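Local coordinates for uncharacterized protein BAD_0989 (Bifidobacterium adolescentis ATCC 15703, PDB 3CYM) that is uncharacterised but probably acts as a 3'-5' exonuclease on nucleic acids, in the manner of ribonuclease D, at residues S49-G54 against K298-Y303; M219-I224 against S263-A268; R28-E33 against D65-G70; D100-L105 against D201-E206. One frame throughout, in Å; residues are numbered along the deposited sequence.

In the fold
The four contacts show how a multidomain protein is tied together at several levels. Contacts 3 and 4 lie in the exonuclease fold, whose metal site binds sodium through Asp44, Glu46 and Asp172; the side chain of Ser101 in contact 4 is about 9 Å from a sodium ion, and that of Ile69 in contact 3 about 12 Å. Contact 1 joins a loop of the same fold to helix 296-301 and the residues that follow it, its Phe51 side chain about 14 Å from sodium. Contact 2, which packs a turn against a helix of the HRDC range, is farther off; its centre is about 48 Å from that of contact 3, across the middle of the chain, and about 21 Å from that of contact 1.

Contact 1: residues S49-G54 against K298-Y303; sequences SGFRYG and KMFERY
Phe51 and Phe300 mark the nearest approach of the two backbones, their CA atoms 7.0 Å apart, where an irregular loop passes the chain of helix 296-301 and the residues just after it. The ring of Phe51 carries most of the contact. It forms an offset stack with the ring of Phe300, centroids 4.2 Å apart and planes inclined by 18°. The slip is unequal: CE1 of Phe51 sits above the centre of the Phe300 ring, while CE1 of Phe300 lies toward the rim of the Phe51 ring. Gly50 O meets the edge of the Phe300 ring in its plane, 3.3 Å from Phe300 CE1. A second aromatic closes on the rim of Phe51, with Tyr303 CE2 3.8 Å from Phe51 CD1, and CG of Met299 adds an aliphatic touch at Phe51 CE1. Polar contact begins at the far end of Tyr303. Arg52 folds at chi2 (-53°), which turns its CD to 3.4 Å from Tyr303 OH, and NE then donates to that hydroxyl oxygen over 2.8 Å with an N-H...O angle of 153°. The hydroxyl lies at the guanidinium edge, close to its plane. Asp155 is the stronger partner of Tyr303 OH, and Asp252 forms a salt bridge with NH2 of Arg52, which probably offsets part of its positive charge. This cluster of stacked rings and shared hydroxyl is a long-range aromatic and polar junction: it fastens the connection between strands 40-47 and 57-65 of the RNase H-like exonuclease fold, the former bearing metal ligands Asp44 and Glu46, to helix 296-301 and the turn after it.

Contact 2: residues M219-I224 against S263-A268; sequences MHVSHI and SIIEVA
Ile265 projects from its helix into a compact turn and touches Val221, Ser222, His223 and Ile224 in succession. Its CG1, anti to the carbonyl carbon (chi1 -61°), rests 3.5 Å from Ser222 O. From there CD1 extends to the apolar residues at the two ends of the turn, lying 3.8 Å from Val221 CG1. At the same separation, 3.8 Å, Ile224 CD1 reaches Ile265 CD1, the two side chains crossing at about a right angle, whereas those of Val221 and Ile265 slide past each other in opposite directions. Ile264 adds a looser touch, its CG2 4.3 Å from Val221 CG1. An alanine in place of Ile265 would probably open a gap between turn and helix, since Val221 CG1 and Ile224 CD1 would lose the outer carbons of Ile265 on which they rest. The receiving surface is a type II beta turn from Val221 to Ile224, with His223 at a positive phi of 67°; the weak bond from Ile224 N to Val221 O closes it. The turn leads toward helix 231-250, and helix 261-270 belongs to the HRDC range, so the contact packs this connection onto a helical HRDC bundle. Farther out, Val221 also leans on Trp241 and Ile224 on Val237, both of helix 231-250. Asp261 accepts a bond from Ser222 N, tying the turn to the start of Ile265's own helix, while Glu226 holds His223 ND1.

Contact 3: residues R28-E33 against D65-G70; sequences RDYCSE and DGAGIG
Tyr30, Ala67 and Glu33 bury the most surface here, and Tyr30 leads. Its CG stands anti to the backbone N (chi1 -168°), and the ring reaches from the helix to the strand with its edge toward the carbonyl oxygens of Ala67 and Gly68 and a face against Gly70. The hydroxyl donates to Gly68 O over 2.7 Å, the phenol oxygen tilted 26° from the plane of that carbonyl. One ring face is covered by Gly70 CA, 3.9 Å from the centroid of the Tyr30 ring in a CH-pi contact. A beta carbon at Gly70 would collide with CE2 of Tyr30, which suits a glycine here. A phenylalanine in place of Tyr30 would probably leave Gly68 O without its hydroxyl donor and the far end of the ring less firmly fixed. The setting is a helix lying on the sheet of an RNase H-like exonuclease fold: the axes of segments 28-33 and 68-70 pass 10.1 Å apart at 143°, roughly antiparallel but well inclined. Gly66 and Ala67 link strands 57-65 and 68-72, and Gly66 and Gly68 both adopt positive phi. Ala67 meets the helix where the CA atoms of Glu33 and Ala67 approach to 4.8 Å. Its methyl CB presses against Glu33 O at 3.5 Å and against Glu33 CB at 3.7 Å. Ser37 bonds to the same Glu33 carbonyl. Tyr30 also touches Phe62 of strand 57-65, whose backbone pairs with Gly70, while Ile69 turns away from helix 28-33 and its side chain touches helix 163-174, which carries the metal ligand Asp172.

Contact 4: residues D100-L105 against D201-E206; sequences DSLQDL and DYALKE
Leu102 and Ala203 bring the two backbones nearest, CA to CA 6.6 Å, with Leu105 and Leu204 a little wider apart. The segment axes approach to 9.3 Å and run in the same general direction, inclined by 33°. The small side chain of Ala203, a lone methyl, suits so close an approach. Ser101 OG lies 3.6 Å from Ala203 CB, its chi1 of 67° setting the oxygen between the backbone N and the carbonyl carbon. CD1 of Leu102 is 3.9 Å from the same Ala203 CB. Two leucine methyls meet the carbonyl oxygen of Ala203: Leu102 CD1 at 3.4 Å from Ala203 O, and Leu105 CD1 at 3.6 Å from that oxygen. Leu105 holds its CG anti to the carbonyl carbon (chi1 -73°) and divides its two branches between the partners. While CD1 attends to Ala203, CD2 comes to 3.9 Å from Leu204 CD1, the two side chains crossing at about a right angle. The hydroxyl of Ser101 is not left to apolar neighbours, for Asp120 OD2 bonds to it, and Asp120 OD1 takes the backbone N of Asp100; one carboxylate thus grips the beginning of helix 101-111 at two points. Asp104, in the same helix, forms a salt bridge with Arg47. Around the pair, Ala203 also packs on Leu118 of strand 117-120 and Ile123 of helix 121-127, Leu105 on Leu98 of strand 95-98, and Pro115 touches both Leu105 and Leu204, so that helix 193-207 is packed against helix 101-111 and the edge strand of the exonuclease sheet.

Contact 1: residues S49-G54 against K298-Y303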
# COMPACT_ATOMS: atom_id res chain seq x y z
N SER A 49 10.74 -0.22 2.88
CA SER A 49 9.78 -0.43 3.98
C SER A 49 10.36 -1.39 5.01
O SER A 49 11.01 -2.37 4.65
CB SER A 49 8.47 -0.99 3.44
OG SER A 49 8.66 -2.27 2.87
N GLY A 50 10.12 -1.10 6.29
CA GLY A 50 10.71 -1.89 7.36
C GLY A 50 12.07 -1.36 7.76
O GLY A 50 12.53 -1.61 8.88
N PHE A 51 12.72 -0.62 6.85
CA PHE A 51 14.06 -0.07 7.07
C PHE A 51 14.06 1.45 7.25
O PHE A 51 14.41 1.96 8.32
CB PHE A 51 15.00 -0.47 5.94
CG PHE A 51 15.21 -1.95 5.81
CD1 PHE A 51 16.23 -2.57 6.52
CD2 PHE A 51 14.40 -2.71 4.97
CE1 PHE A 51 16.44 -3.94 6.41
CE2 PHE A 51 14.59 -4.08 4.85
CZ PHE A 51 15.61 -4.71 5.58
N ARG A 52 13.70 2.17 6.19
CA ARG A 52 13.60 3.63 6.23
C ARG A 52 12.26 4.06 6.83
O ARG A 52 11.43 3.20 7.17
CB ARG A 52 13.78 4.23 4.83
CG ARG A 52 15.19 4.06 4.25
CD ARG A 52 16.24 4.57 5.21
NE ARG A 52 17.60 4.26 4.77
CZ ARG A 52 18.47 5.15 4.31
NH1 ARG A 52 19.67 4.76 3.94
NH2 ARG A 52 18.14 6.43 4.23
N TYR A 53 12.04 5.37 6.94
CA TYR A 53 10.86 5.91 7.61
C TYR A 53 9.51 5.49 7.01
O TYR A 53 8.77 4.73 7.63
CB TYR A 53 10.93 7.44 7.73
CG TYR A 53 9.67 8.06 8.31
CD1 TYR A 53 9.31 7.84 9.64
CD2 TYR A 53 8.84 8.86 7.52
CE1 TYR A 53 8.16 8.41 10.17
CE2 TYR A 53 7.68 9.42 8.04
CZ TYR A 53 7.35 9.19 9.36
OH TYR A 53 6.21 9.75 9.89
N GLY A 54 9.21 5.99 5.82
CA GLY A 54 7.88 5.80 5.24
C GLY A 54 7.91 5.07 3.92
O GLY A 54 8.51 4.00 3.79
N LYS A 298 21.89 -8.85 9.34
CA LYS A 298 22.99 -7.94 9.00
C LYS A 298 22.51 -6.68 8.27
O LYS A 298 23.15 -5.63 8.36
CB LYS A 298 24.03 -8.63 8.11
CG LYS A 298 24.89 -9.70 8.76
CD LYS A 298 26.03 -10.05 7.82
CE LYS A 298 26.24 -11.54 7.73
NZ LYS A 298 25.08 -12.23 7.13
N MET A 299 21.40 -6.79 7.55
CA MET A 299 20.84 -5.67 6.80
C MET A 299 20.16 -4.65 7.72
O MET A 299 20.22 -3.45 7.45
CB MET A 299 19.90 -6.15 5.69
CG MET A 299 19.76 -5.17 4.53
SD MET A 299 21.23 -4.92 3.49
CE MET A 299 21.81 -6.59 3.26
N PHE A 300 19.54 -5.12 8.79
CA PHE A 300 18.97 -4.25 9.82
C PHE A 300 20.06 -3.65 10.69
O PHE A 300 19.97 -2.48 11.06
CB PHE A 300 17.96 -4.99 10.70
CG PHE A 300 16.61 -5.15 10.06
CD1 PHE A 300 15.72 -4.09 10.04
CD2 PHE A 300 16.24 -6.35 9.48
CE1 PHE A 300 14.47 -4.23 9.44
CE2 PHE A 300 15.00 -6.50 8.88
CZ PHE A 300 14.12 -5.44 8.86
N GLU A 301 21.08 -4.45 11.00
CA GLU A 301 22.20 -4.04 11.86
C GLU A 301 22.97 -2.81 11.37
O GLU A 301 23.67 -2.16 12.16
CB GLU A 301 23.17 -5.21 12.10
CG GLU A 301 22.76 -6.16 13.22
CD GLU A 301 22.53 -5.44 14.53
OE1 GLU A 301 21.49 -5.69 15.15
OE2 GLU A 301 23.40 -4.63 14.94
N ARG A 302 22.83 -2.51 10.08
CA ARG A 302 23.37 -1.29 9.46
C ARG A 302 22.80 -0.02 10.09
O ARG A 302 23.42 1.04 10.04
CB ARG A 302 23.06 -1.28 7.97
CG ARG A 302 24.02 -2.08 7.12
CD ARG A 302 23.39 -2.58 5.83
NE ARG A 302 23.00 -1.52 4.90
CZ ARG A 302 21.75 -1.14 4.66
NH1 ARG A 302 20.73 -1.72 5.30
NH2 ARG A 302 21.50 -0.18 3.77
N TYR A 303 21.60 -0.14 10.66
CA TYR A 303 20.91 1.00 11.26
C TYR A 303 21.24 1.22 12.72
O TYR A 303 20.74 2.17 13.33
CB TYR A 303 19.39 0.86 11.05
CG TYR A 303 19.00 1.06 9.60
CD1 TYR A 303 18.63 2.31 9.14
CD2 TYR A 303 19.04 -0.00 8.69
CE1 TYR A 303 18.29 2.51 7.81
CE2 TYR A 303 18.69 0.18 7.36
CZ TYR A 303 18.33 1.45 6.93
OH TYR A 303 17.98 1.65 5.62

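Contact 2: residues M219-I224 against S263-A268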
# COMPACT_ATOMS: atom_id res chain seq x y z
N MET A 219 -2.97 5.09 17.70
CA MET A 219 -3.79 4.04 18.30
C MET A 219 -3.39 2.67 17.74
O MET A 219 -3.86 1.63 18.21
CB MET A 219 -5.27 4.34 18.04
CG MET A 219 -6.23 3.78 19.06
SD MET A 219 -5.99 4.40 20.74
CE MET A 219 -7.31 3.51 21.57
N HIS A 220 -2.49 2.69 16.76
CA HIS A 220 -2.09 1.49 16.02
C HIS A 220 -0.78 0.88 16.52
O HIS A 220 0.04 0.40 15.74
CB HIS A 220 -2.07 1.78 14.52
CG HIS A 220 -3.43 1.99 13.95
ND1 HIS A 220 -4.07 1.03 13.19
CD2 HIS A 220 -4.30 3.02 14.06
CE1 HIS A 220 -5.27 1.48 12.85
NE2 HIS A 220 -5.43 2.68 13.36
N VAL A 221 -0.61 0.93 17.84
CA VAL A 221 0.48 0.25 18.53
C VAL A 221 -0.05 -1.14 18.86
O VAL A 221 -1.16 -1.27 19.36
CB VAL A 221 0.83 1.01 19.83
CG1 VAL A 221 1.77 0.22 20.70
CG2 VAL A 221 1.40 2.40 19.51
N SER A 222 0.72 -2.18 18.54
CA SER A 222 0.28 -3.54 18.82
C SER A 222 0.12 -3.77 20.33
O SER A 222 0.89 -3.23 21.14
CB SER A 222 1.20 -4.59 18.18
OG SER A 222 2.56 -4.32 18.44
N HIS A 223 -0.90 -4.56 20.68
CA HIS A 223 -1.29 -4.88 22.06
C HIS A 223 -1.83 -3.67 22.84
O HIS A 223 -1.79 -3.67 24.08
CB HIS A 223 -0.17 -5.59 22.82
CG HIS A 223 0.22 -6.91 22.24
ND1 HIS A 223 -0.21 -8.11 22.76
CD2 HIS A 223 0.98 -7.22 21.16
CE1 HIS A 223 0.28 -9.10 22.04
NE2 HIS A 223 1.00 -8.59 21.06
N ILE A 224 -2.36 -2.68 22.11
CA ILE A 224 -2.91 -1.44 22.69
C ILE A 224 -4.16 -1.71 23.52
O ILE A 224 -4.46 -0.98 24.48
CB ILE A 224 -3.18 -0.35 21.58
CG1 ILE A 224 -3.50 1.02 22.19
CG2 ILE A 224 -4.28 -0.78 20.60
CD1 ILE A 224 -2.44 1.52 23.11
N SER A 263 7.80 -2.14 24.34
CA SER A 263 8.37 -1.16 25.28
C SER A 263 7.38 -0.07 25.63
O SER A 263 7.21 0.23 26.80
CB SER A 263 9.63 -0.49 24.73
OG SER A 263 10.70 -1.42 24.64
N ILE A 264 6.74 0.50 24.60
CA ILE A 264 5.68 1.50 24.74
C ILE A 264 4.54 1.03 25.67
O ILE A 264 4.22 1.71 26.65
CB ILE A 264 5.10 1.94 23.36
CG1 ILE A 264 6.14 2.72 22.56
CG2 ILE A 264 3.83 2.79 23.51
CD1 ILE A 264 5.76 2.97 21.12
N ILE A 265 3.97 -0.14 25.37
CA ILE A 265 2.91 -0.74 26.20
C ILE A 265 3.42 -1.04 27.62
O ILE A 265 2.74 -0.74 28.60
CB ILE A 265 2.31 -2.01 25.52
CG1 ILE A 265 1.67 -1.66 24.16
CG2 ILE A 265 1.30 -2.73 26.42
CD1 ILE A 265 0.52 -0.67 24.22
N GLU A 266 4.63 -1.58 27.72
CA GLU A 266 5.25 -1.89 29.00
C GLU A 266 5.35 -0.68 29.93
O GLU A 266 4.95 -0.75 31.10
CB GLU A 266 6.65 -2.45 28.78
CG GLU A 266 6.91 -3.74 29.51
CD GLU A 266 8.37 -4.14 29.47
OE1 GLU A 266 8.95 -4.35 30.56
OE2 GLU A 266 8.95 -4.25 28.36
N VAL A 267 5.85 0.44 29.41
CA VAL A 267 6.03 1.65 30.22
C VAL A 267 4.71 2.38 30.48
O VAL A 267 4.59 3.11 31.46
CB VAL A 267 7.12 2.61 29.66
CG1 VAL A 267 8.47 1.94 29.65
CG2 VAL A 267 6.79 3.04 28.28
N ALA A 268 3.73 2.16 29.62
CA ALA A 268 2.40 2.73 29.81
C ALA A 268 1.67 2.01 30.94
O ALA A 268 0.92 2.62 31.69
CB ALA A 268 1.59 2.68 28.53

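Contact 3: residues R28-E33 against D65-G70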
# COMPACT_ATOMS: atom_id res chain seq x y z
N ARG A 28 18.54 12.47 -18.94
CA ARG A 28 18.15 13.17 -20.16
C ARG A 28 18.20 12.23 -21.37
O ARG A 28 17.43 12.40 -22.31
CB ARG A 28 19.02 14.40 -20.44
CG ARG A 28 19.24 15.37 -19.28
CD ARG A 28 18.06 16.29 -18.99
NE ARG A 28 18.15 17.59 -19.66
CZ ARG A 28 17.33 18.01 -20.63
NH1 ARG A 28 16.34 17.24 -21.07
NH2 ARG A 28 17.50 19.21 -21.17
N ASP A 29 19.10 11.25 -21.32
CA ASP A 29 19.21 10.26 -22.40
C ASP A 29 18.02 9.30 -22.42
O ASP A 29 17.47 9.01 -23.48
CB ASP A 29 20.52 9.46 -22.30
CG ASP A 29 20.65 8.42 -23.41
OD1 ASP A 29 20.46 8.78 -24.60
OD2 ASP A 29 20.94 7.25 -23.11
N TYR A 30 17.64 8.80 -21.24
CA TYR A 30 16.51 7.89 -21.13
C TYR A 30 15.20 8.57 -21.49
O TYR A 30 14.37 7.98 -22.16
CB TYR A 30 16.42 7.24 -19.75
CG TYR A 30 15.43 6.09 -19.71
CD1 TYR A 30 15.66 4.92 -20.43
CD2 TYR A 30 14.25 6.17 -18.95
CE1 TYR A 30 14.76 3.86 -20.41
CE2 TYR A 30 13.35 5.10 -18.92
CZ TYR A 30 13.61 3.96 -19.65
OH TYR A 30 12.72 2.91 -19.65
N CYS A 31 15.03 9.82 -21.06
CA CYS A 31 13.86 10.62 -21.44
C CYS A 31 13.69 10.78 -22.95
O CYS A 31 12.58 10.66 -23.46
CB CYS A 31 13.91 11.99 -20.76
SG CYS A 31 13.50 11.94 -19.00
N SER A 32 14.80 11.04 -23.65
CA SER A 32 14.84 11.09 -25.12
C SER A 32 14.40 9.79 -25.77
O SER A 32 13.65 9.79 -26.76
CB SER A 32 16.25 11.43 -25.59
OG SER A 32 16.45 12.83 -25.61
N GLU A 33 14.89 8.68 -25.23
CA GLU A 33 14.52 7.34 -25.70
C GLU A 33 13.05 7.03 -25.45
O GLU A 33 12.40 6.36 -26.26
CB GLU A 33 15.42 6.29 -25.05
CG GLU A 33 16.88 6.40 -25.46
CD GLU A 33 17.09 6.05 -26.91
OE1 GLU A 33 17.54 6.93 -27.68
OE2 GLU A 33 16.80 4.89 -27.28
N ASP A 65 8.84 0.15 -25.26
CA ASP A 65 9.34 -0.55 -26.45
C ASP A 65 10.29 0.34 -27.26
O ASP A 65 9.88 1.33 -27.86
CB ASP A 65 8.16 -1.03 -27.32
CG ASP A 65 8.60 -1.95 -28.46
OD1 ASP A 65 7.90 -1.97 -29.49
OD2 ASP A 65 9.63 -2.64 -28.33
N GLY A 66 11.57 -0.02 -27.25
CA GLY A 66 12.60 0.75 -27.95
C GLY A 66 13.53 1.50 -27.03
O GLY A 66 14.72 1.64 -27.33
N ALA A 67 12.99 1.98 -25.92
CA ALA A 67 13.79 2.66 -24.91
C ALA A 67 14.41 1.65 -23.96
O ALA A 67 15.44 1.91 -23.35
CB ALA A 67 12.93 3.65 -24.12
N GLY A 68 13.75 0.50 -23.81
CA GLY A 68 14.21 -0.54 -22.90
C GLY A 68 13.94 -0.19 -21.46
O GLY A 68 13.13 0.68 -21.16
N ILE A 69 14.64 -0.88 -20.55
CA ILE A 69 14.40 -0.72 -19.12
C ILE A 69 15.27 0.38 -18.51
O ILE A 69 16.50 0.40 -18.69
CB ILE A 69 14.59 -2.08 -18.35
CG1 ILE A 69 13.68 -3.17 -18.94
CG2 ILE A 69 14.35 -1.91 -16.85
CD1 ILE A 69 13.90 -4.58 -18.37
N GLY A 70 14.61 1.31 -17.82
CA GLY A 70 15.29 2.31 -17.00
C GLY A 70 15.08 2.08 -15.52
O GLY A 70 13.93 2.06 -15.06

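Contact 4: residues D100-L105 against D201-E206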
# COMPACT_ATOMS: atom_id res chain seq x y z
N ASP A 100 -1.23 -3.33 -9.13
CA ASP A 100 -1.72 -2.73 -7.88
C ASP A 100 -1.25 -1.27 -7.80
O ASP A 100 -0.32 -0.93 -7.06
CB ASP A 100 -1.31 -3.56 -6.64
CG ASP A 100 -1.92 -3.04 -5.34
OD1 ASP A 100 -2.87 -2.22 -5.36
OD2 ASP A 100 -1.42 -3.45 -4.27
N SER A 101 -1.92 -0.43 -8.58
CA SER A 101 -1.53 0.95 -8.80
C SER A 101 -1.66 1.85 -7.57
O SER A 101 -1.01 2.89 -7.50
CB SER A 101 -2.32 1.55 -9.96
OG SER A 101 -3.69 1.66 -9.65
N LEU A 102 -2.48 1.45 -6.60
CA LEU A 102 -2.64 2.23 -5.37
C LEU A 102 -1.36 2.27 -4.53
O LEU A 102 -1.19 3.17 -3.70
CB LEU A 102 -3.83 1.70 -4.56
CG LEU A 102 -5.22 2.33 -4.77
CD1 LEU A 102 -5.42 3.07 -6.10
CD2 LEU A 102 -6.33 1.29 -4.54
N GLN A 103 -0.47 1.31 -4.76
CA GLN A 103 0.82 1.26 -4.09
C GLN A 103 1.85 2.28 -4.60
O GLN A 103 2.53 2.92 -3.80
CB GLN A 103 1.41 -0.16 -4.15
CG GLN A 103 1.46 -0.91 -2.82
CD GLN A 103 0.15 -0.87 -2.03
OE1 GLN A 103 0.11 -0.36 -0.91
NE2 GLN A 103 -0.92 -1.41 -2.61
N ASP A 104 1.96 2.43 -5.92
CA ASP A 104 3.01 3.28 -6.51
C ASP A 104 2.58 4.66 -6.97
O ASP A 104 3.43 5.53 -7.17
CB ASP A 104 3.71 2.57 -7.67
CG ASP A 104 4.29 1.24 -7.28
OD1 ASP A 104 4.75 1.07 -6.12
OD2 ASP A 104 4.28 0.33 -8.13
N LEU A 105 1.28 4.88 -7.16
CA LEU A 105 0.80 6.19 -7.59
C LEU A 105 1.05 7.35 -6.61
O LEU A 105 1.35 8.45 -7.07
CB LEU A 105 -0.67 6.14 -8.05
CG LEU A 105 -1.00 5.46 -9.39
CD1 LEU A 105 -2.50 5.21 -9.49
CD2 LEU A 105 -0.53 6.24 -10.61
N ASP A 201 -9.78 4.35 -14.17
CA ASP A 201 -10.14 5.75 -13.96
C ASP A 201 -10.19 6.13 -12.48
O ASP A 201 -9.62 7.14 -12.07
CB ASP A 201 -11.51 6.03 -14.58
CG ASP A 201 -11.48 6.08 -16.10
OD1 ASP A 201 -10.38 6.12 -16.69
OD2 ASP A 201 -12.57 6.09 -16.70
N TYR A 202 -10.87 5.30 -11.68
CA TYR A 202 -11.05 5.51 -10.25
C TYR A 202 -9.75 5.33 -9.45
O TYR A 202 -9.49 6.11 -8.51
CB TYR A 202 -12.13 4.55 -9.74
CG TYR A 202 -12.29 4.50 -8.23
CD1 TYR A 202 -12.97 5.51 -7.55
CD2 TYR A 202 -11.80 3.42 -7.49
CE1 TYR A 202 -13.14 5.45 -6.17
CE2 TYR A 202 -11.95 3.35 -6.11
CZ TYR A 202 -12.62 4.36 -5.46
OH TYR A 202 -12.78 4.29 -4.10
N ALA A 203 -8.97 4.32 -9.80
CA ALA A 203 -7.68 4.05 -9.14
C ALA A 203 -6.68 5.18 -9.36
O ALA A 203 -5.92 5.53 -8.45
CB ALA A 203 -7.09 2.75 -9.65
N LEU A 204 -6.70 5.76 -10.56
CA LEU A 204 -5.83 6.88 -10.91
C LEU A 204 -6.23 8.14 -10.15
O LEU A 204 -5.37 8.89 -9.71
CB LEU A 204 -5.87 7.12 -12.42
CG LEU A 204 -4.90 8.13 -13.04
CD1 LEU A 204 -3.45 7.72 -12.82
CD2 LEU A 204 -5.19 8.27 -14.52
N LYS A 205 -7.55 8.33 -10.02
CA LYS A 205 -8.13 9.43 -9.25
C LYS A 205 -7.74 9.32 -7.77
O LYS A 205 -7.26 10.28 -7.18
CB LYS A 205 -9.65 9.40 -9.42
CG LYS A 205 -10.41 10.60 -8.87
CD LYS A 205 -11.88 10.25 -8.56
CE LYS A 205 -12.79 10.25 -9.80
NZ LYS A 205 -12.86 8.94 -10.52
N GLU A 206 -7.96 8.14 -7.20
CA GLU A 206 -7.68 7.87 -5.78
C GLU A 206 -6.20 7.83 -5.43
O GLU A 206 -5.77 8.39 -4.42
CB GLU A 206 -8.32 6.56 -5.31
CG GLU A 206 -9.83 6.59 -5.21
CD GLU A 206 -10.34 7.67 -4.27
OE1 GLU A 206 -11.08 8.55 -4.74
OE2 GLU A 206 -9.99 7.63 -3.07